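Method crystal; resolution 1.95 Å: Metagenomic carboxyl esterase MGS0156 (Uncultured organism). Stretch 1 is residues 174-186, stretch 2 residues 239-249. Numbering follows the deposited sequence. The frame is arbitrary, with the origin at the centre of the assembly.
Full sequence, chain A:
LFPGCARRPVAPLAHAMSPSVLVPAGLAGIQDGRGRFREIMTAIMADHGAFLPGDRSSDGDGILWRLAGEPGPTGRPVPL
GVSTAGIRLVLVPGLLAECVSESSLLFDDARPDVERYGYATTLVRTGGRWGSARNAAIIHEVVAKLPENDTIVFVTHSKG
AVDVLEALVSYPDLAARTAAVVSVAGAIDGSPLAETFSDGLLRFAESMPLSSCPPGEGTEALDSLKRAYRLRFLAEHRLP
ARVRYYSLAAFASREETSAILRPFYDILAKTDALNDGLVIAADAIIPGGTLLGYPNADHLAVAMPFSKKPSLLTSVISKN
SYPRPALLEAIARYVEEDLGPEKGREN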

# COMPACT_ATOMS: atom_id res chain seq x y z
N LEU A 174 18.26 -7.95 -5.93
CA LEU A 174 17.25 -6.90 -5.85
C LEU A 174 17.37 -6.13 -4.53
O LEU A 174 17.28 -4.91 -4.49
N ALA A 175 17.60 -6.85 -3.44
CA ALA A 175 17.77 -6.21 -2.14
C ALA A 175 18.91 -5.20 -2.18
O ALA A 175 18.78 -4.07 -1.71
N ALA A 176 20.03 -5.62 -2.74
CA ALA A 176 21.22 -4.76 -2.83
C ALA A 176 20.96 -3.53 -3.71
O ALA A 176 21.60 -2.51 -3.57
N ARG A 177 20.00 -3.65 -4.61
CA ARG A 177 19.66 -2.59 -5.54
C ARG A 177 18.65 -1.58 -4.95
O ARG A 177 18.48 -0.47 -5.46
N THR A 178 17.96 -1.98 -3.89
CA THR A 178 16.79 -1.25 -3.41
C THR A 178 17.12 -0.36 -2.22
O THR A 178 17.68 -0.85 -1.23
N ALA A 179 16.76 0.92 -2.27
CA ALA A 179 16.97 1.80 -1.12
C ALA A 179 15.82 1.74 -0.09
O ALA A 179 16.05 1.81 1.12
N ALA A 180 14.59 1.62 -0.56
CA ALA A 180 13.46 1.76 0.34
C ALA A 180 12.21 1.08 -0.19
O ALA A 180 12.03 0.97 -1.41
N VAL A 181 11.37 0.62 0.74
CA VAL A 181 10.02 0.16 0.42
C VAL A 181 9.01 0.92 1.22
O VAL A 181 9.09 0.93 2.44
N VAL A 182 8.05 1.53 0.53
CA VAL A 182 6.95 2.20 1.19
C VAL A 182 5.69 1.40 0.94
O VAL A 182 5.33 1.12 -0.20
N SER A 183 5.03 1.02 2.02
CA SER A 183 3.78 0.31 1.97
C SER A 183 2.61 1.29 2.14
O SER A 183 2.55 2.01 3.15
N VAL A 184 1.68 1.30 1.19
CA VAL A 184 0.47 2.09 1.27
C VAL A 184 -0.75 1.16 1.32
O VAL A 184 -1.09 0.52 0.33
N ALA A 185 -1.40 1.09 2.48
CA ALA A 185 -2.44 0.10 2.73
C ALA A 185 -1.95 -1.30 2.29
O ALA A 185 -2.68 -2.06 1.67
N GLY A 186 -0.70 -1.61 2.62
CA GLY A 186 -0.15 -2.90 2.25
C GLY A 186 -0.67 -4.00 3.13
O GLY A 186 -0.85 -3.83 4.34
N LEU A 239 13.58 -9.45 7.03
CA LEU A 239 13.57 -8.53 5.89
C LEU A 239 14.98 -7.98 5.75
O LEU A 239 15.64 -7.76 6.76
N PRO A 240 15.47 -7.80 4.51
CA PRO A 240 16.85 -7.29 4.34
C PRO A 240 17.07 -5.98 5.09
O PRO A 240 16.31 -5.04 4.87
N ALA A 241 18.09 -5.93 5.93
CA ALA A 241 18.32 -4.80 6.83
C ALA A 241 18.81 -3.52 6.15
O ALA A 241 18.62 -2.43 6.69
N ARG A 242 19.48 -3.63 5.02
CA ARG A 242 20.02 -2.45 4.37
C ARG A 242 18.92 -1.63 3.64
O ARG A 242 19.14 -0.47 3.28
N VAL A 243 17.77 -2.25 3.41
CA VAL A 243 16.60 -1.57 2.84
C VAL A 243 15.79 -0.85 3.96
O VAL A 243 15.64 -1.40 5.04
N ARG A 244 15.31 0.36 3.72
CA ARG A 244 14.47 1.04 4.71
C ARG A 244 12.99 0.80 4.40
O ARG A 244 12.59 0.87 3.25
N TYR A 245 12.19 0.56 5.44
CA TYR A 245 10.77 0.29 5.25
C TYR A 245 9.92 1.38 5.87
O TYR A 245 10.25 1.91 6.95
N TYR A 246 8.83 1.72 5.19
CA TYR A 246 7.93 2.77 5.63
C TYR A 246 6.51 2.32 5.38
O TYR A 246 6.23 1.67 4.37
N SER A 247 5.59 2.69 6.27
CA SER A 247 4.21 2.23 6.11
C SER A 247 3.20 3.34 6.38
O SER A 247 3.36 4.13 7.33
N LEU A 248 2.16 3.35 5.55
CA LEU A 248 0.95 4.13 5.72
C LEU A 248 -0.20 3.15 5.83
O LEU A 248 -0.32 2.25 5.01
N ALA A 249 -1.02 3.30 6.87
CA ALA A 249 -2.18 2.44 7.03
C ALA A 249 -3.48 3.25 6.96
O ALA A 249 -3.77 4.05 7.85

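Packing of residues 174-186 against residues 239-249 in the esterase MGS0156. Two neighbouring parallel strands, running at 13° to each other, make up much of the contact; a helix and a type I turn from P240 to V243 meet just before them, and 728 Å² is buried in all. L174 (chi1 t, chi2 p) reaches nothing in the second stretch, but its carbonyl O accepts a hydrogen bond from T178 OG1 at 2.8 Å, which ties T178 back to L174. A175 sets its CB 4.0 Å from P240 CG, an apolar touch between the helix and the turn. The side chain of R242 (p, t, m, with chi4 at -75°) leaves its backbone sideways and then bends in, so that its guanidinium lies among the carbonyls of A175, A176 and T178. Its NH1 donates a hydrogen bond to T178 O at 2.5 Å, and A175 O lies equally close to NH1, at 2.5 Å; both oxygens sit at the guanidinium edge, near its plane, whereas A176 O lies over one face, 3.7 Å from R242 CZ. The CB of A176 itself points away, as does that of R177 (t, p, t), whose NH1 and NH2 are bonded elsewhere in the structure. T178 (m) has its CB pointing sideways, and its CG2 lies 4.0 Å from CG1 of V243 (t). A179 points its CB away and contributes backbone: its O accepts from R244 N at 3.1 Å and from water 1 at 2.6 Å, and the same water donates to R242 O at 3.0 Å, bridging A179 and the turn.

From here the side chains alternate between the two faces of the sheet. A180, V182 and V184 share one face with R244, Y246 and L248. A180 CB meets the edge of the Y246 ring, 3.7 Å from CE1. R244 (chi1 m) starts on this face, but its end leads away to partners elsewhere. V181 (t) lies on the other face, with Y245 (m): its CB is 3.8 Å from Y245 CD1 and its CG2 is 4.0 Å from V243 CG1. Y245 OH is held within its own stretch, donating to P240 O at 2.7 Å. V182 (t) brings CG2 to 4.0 Å from CD1 of Y246 (m). S183 (t) shares the face of V181 and Y245 with S247 (m); S183 CB approaches S247 OG at 3.9 Å, while S183 OG donates to water 2 at 2.7 Å. That water also accepts from G186 N at 2.9 Å and donates to L248 O at 2.8 Å, linking the two stretches. V184 (t) closes the row more loosely, with CG2 4.3 Å from CD1 of L248 (m, t). A185 points its CB away, yet its N donates to L248 O at 3.0 Å. At G186, an ideal CB would lie 1.9 Å from S183 OG, a clash that the glycine avoids.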

# COMPACT_ATOMS: atom_id res chain seq x y z
CB LEU A 174 15.84 -7.50 -5.99
CG LEU A 174 14.73 -6.49 -5.78
CD1 LEU A 174 14.83 -5.41 -6.86
CD2 LEU A 174 13.36 -7.16 -5.81
CB ALA A 175 18.03 -7.24 -1.07
CB ALA A 176 22.39 -5.54 -3.36
CB ARG A 177 19.08 -3.23 -6.81
CG ARG A 177 18.69 -2.28 -7.91
CD ARG A 177 19.92 -1.66 -8.57
NE ARG A 177 19.51 -0.63 -9.52
CZ ARG A 177 19.33 0.65 -9.19
NH1 ARG A 177 19.54 1.06 -7.94
NH2 ARG A 177 18.95 1.53 -10.12
CB THR A 178 15.66 -2.24 -3.02
OG1 THR A 178 15.30 -3.02 -4.17
CG2 THR A 178 14.42 -1.51 -2.49
CB ALA A 179 17.17 3.22 -1.57
CB ALA A 180 13.17 3.25 0.59
CB VAL A 181 9.80 -1.32 0.73
CG1 VAL A 181 8.34 -1.71 0.41
CG2 VAL A 181 10.81 -2.19 -0.04
CB VAL A 182 6.75 3.62 0.66
CG1 VAL A 182 5.59 4.28 1.41
CG2 VAL A 182 8.04 4.42 0.82
CB SER A 183 3.76 -0.75 3.10
OG SER A 183 2.62 -1.58 3.03
CB VAL A 184 0.34 3.05 0.05
CG1 VAL A 184 -0.86 3.96 0.20
CG2 VAL A 184 1.65 3.86 -0.14
CB ALA A 185 -3.73 0.47 2.00
CB LEU A 239 12.56 -7.42 6.08
CG LEU A 239 11.11 -7.89 6.27
CD1 LEU A 239 10.22 -6.68 6.44
CD2 LEU A 239 10.65 -8.71 5.05
CB PRO A 240 16.97 -7.09 2.83
CG PRO A 240 16.02 -8.11 2.25
CD PRO A 240 14.87 -8.21 3.23
CB ALA A 241 19.33 -5.20 7.91
CB ARG A 242 21.14 -2.83 3.40
CG ARG A 242 20.70 -3.72 2.24
CD ARG A 242 21.65 -3.58 1.02
NE ARG A 242 21.76 -2.18 0.59
CZ ARG A 242 20.79 -1.54 -0.08
NH1 ARG A 242 19.68 -2.18 -0.38
NH2 ARG A 242 20.94 -0.27 -0.44
CB VAL A 243 15.67 -2.56 2.10
CG1 VAL A 243 14.45 -1.84 1.50
CG2 VAL A 243 16.45 -3.33 1.04
CB ARG A 244 14.78 2.52 4.74
CG ARG A 244 16.26 2.83 4.86
CD ARG A 244 16.68 2.99 6.28
NE ARG A 244 16.80 4.41 6.61
CZ ARG A 244 17.88 5.15 6.40
NH1 ARG A 244 18.98 4.62 5.87
NH2 ARG A 244 17.86 6.44 6.73
CB TYR A 245 10.41 -1.09 5.83
CG TYR A 245 11.30 -2.18 5.28
CD1 TYR A 245 11.01 -2.78 4.07
CD2 TYR A 245 12.45 -2.58 5.96
CE1 TYR A 245 11.84 -3.76 3.55
CE2 TYR A 245 13.28 -3.55 5.45
CZ TYR A 245 12.97 -4.15 4.24
OH TYR A 245 13.82 -5.14 3.74
CB TYR A 246 8.19 4.09 4.88
CG TYR A 246 9.65 4.52 4.85
CD1 TYR A 246 10.52 4.03 3.89
CD2 TYR A 246 10.13 5.46 5.76
CE1 TYR A 246 11.87 4.44 3.85
CE2 TYR A 246 11.46 5.88 5.73
CZ TYR A 246 12.32 5.36 4.78
OH TYR A 246 13.61 5.77 4.72
CB SER A 247 3.92 1.04 7.04
OG SER A 247 4.82 -0.05 6.81
CB LEU A 248 0.73 5.08 4.55
CG LEU A 248 1.70 6.25 4.47
CD1 LEU A 248 1.80 6.72 3.01
CD2 LEU A 248 1.23 7.39 5.35
CB ALA A 249 -2.09 1.67 8.36
O HOH W 1 18.41 2.18 2.18
O HOH W 2 0.85 -0.26 4.60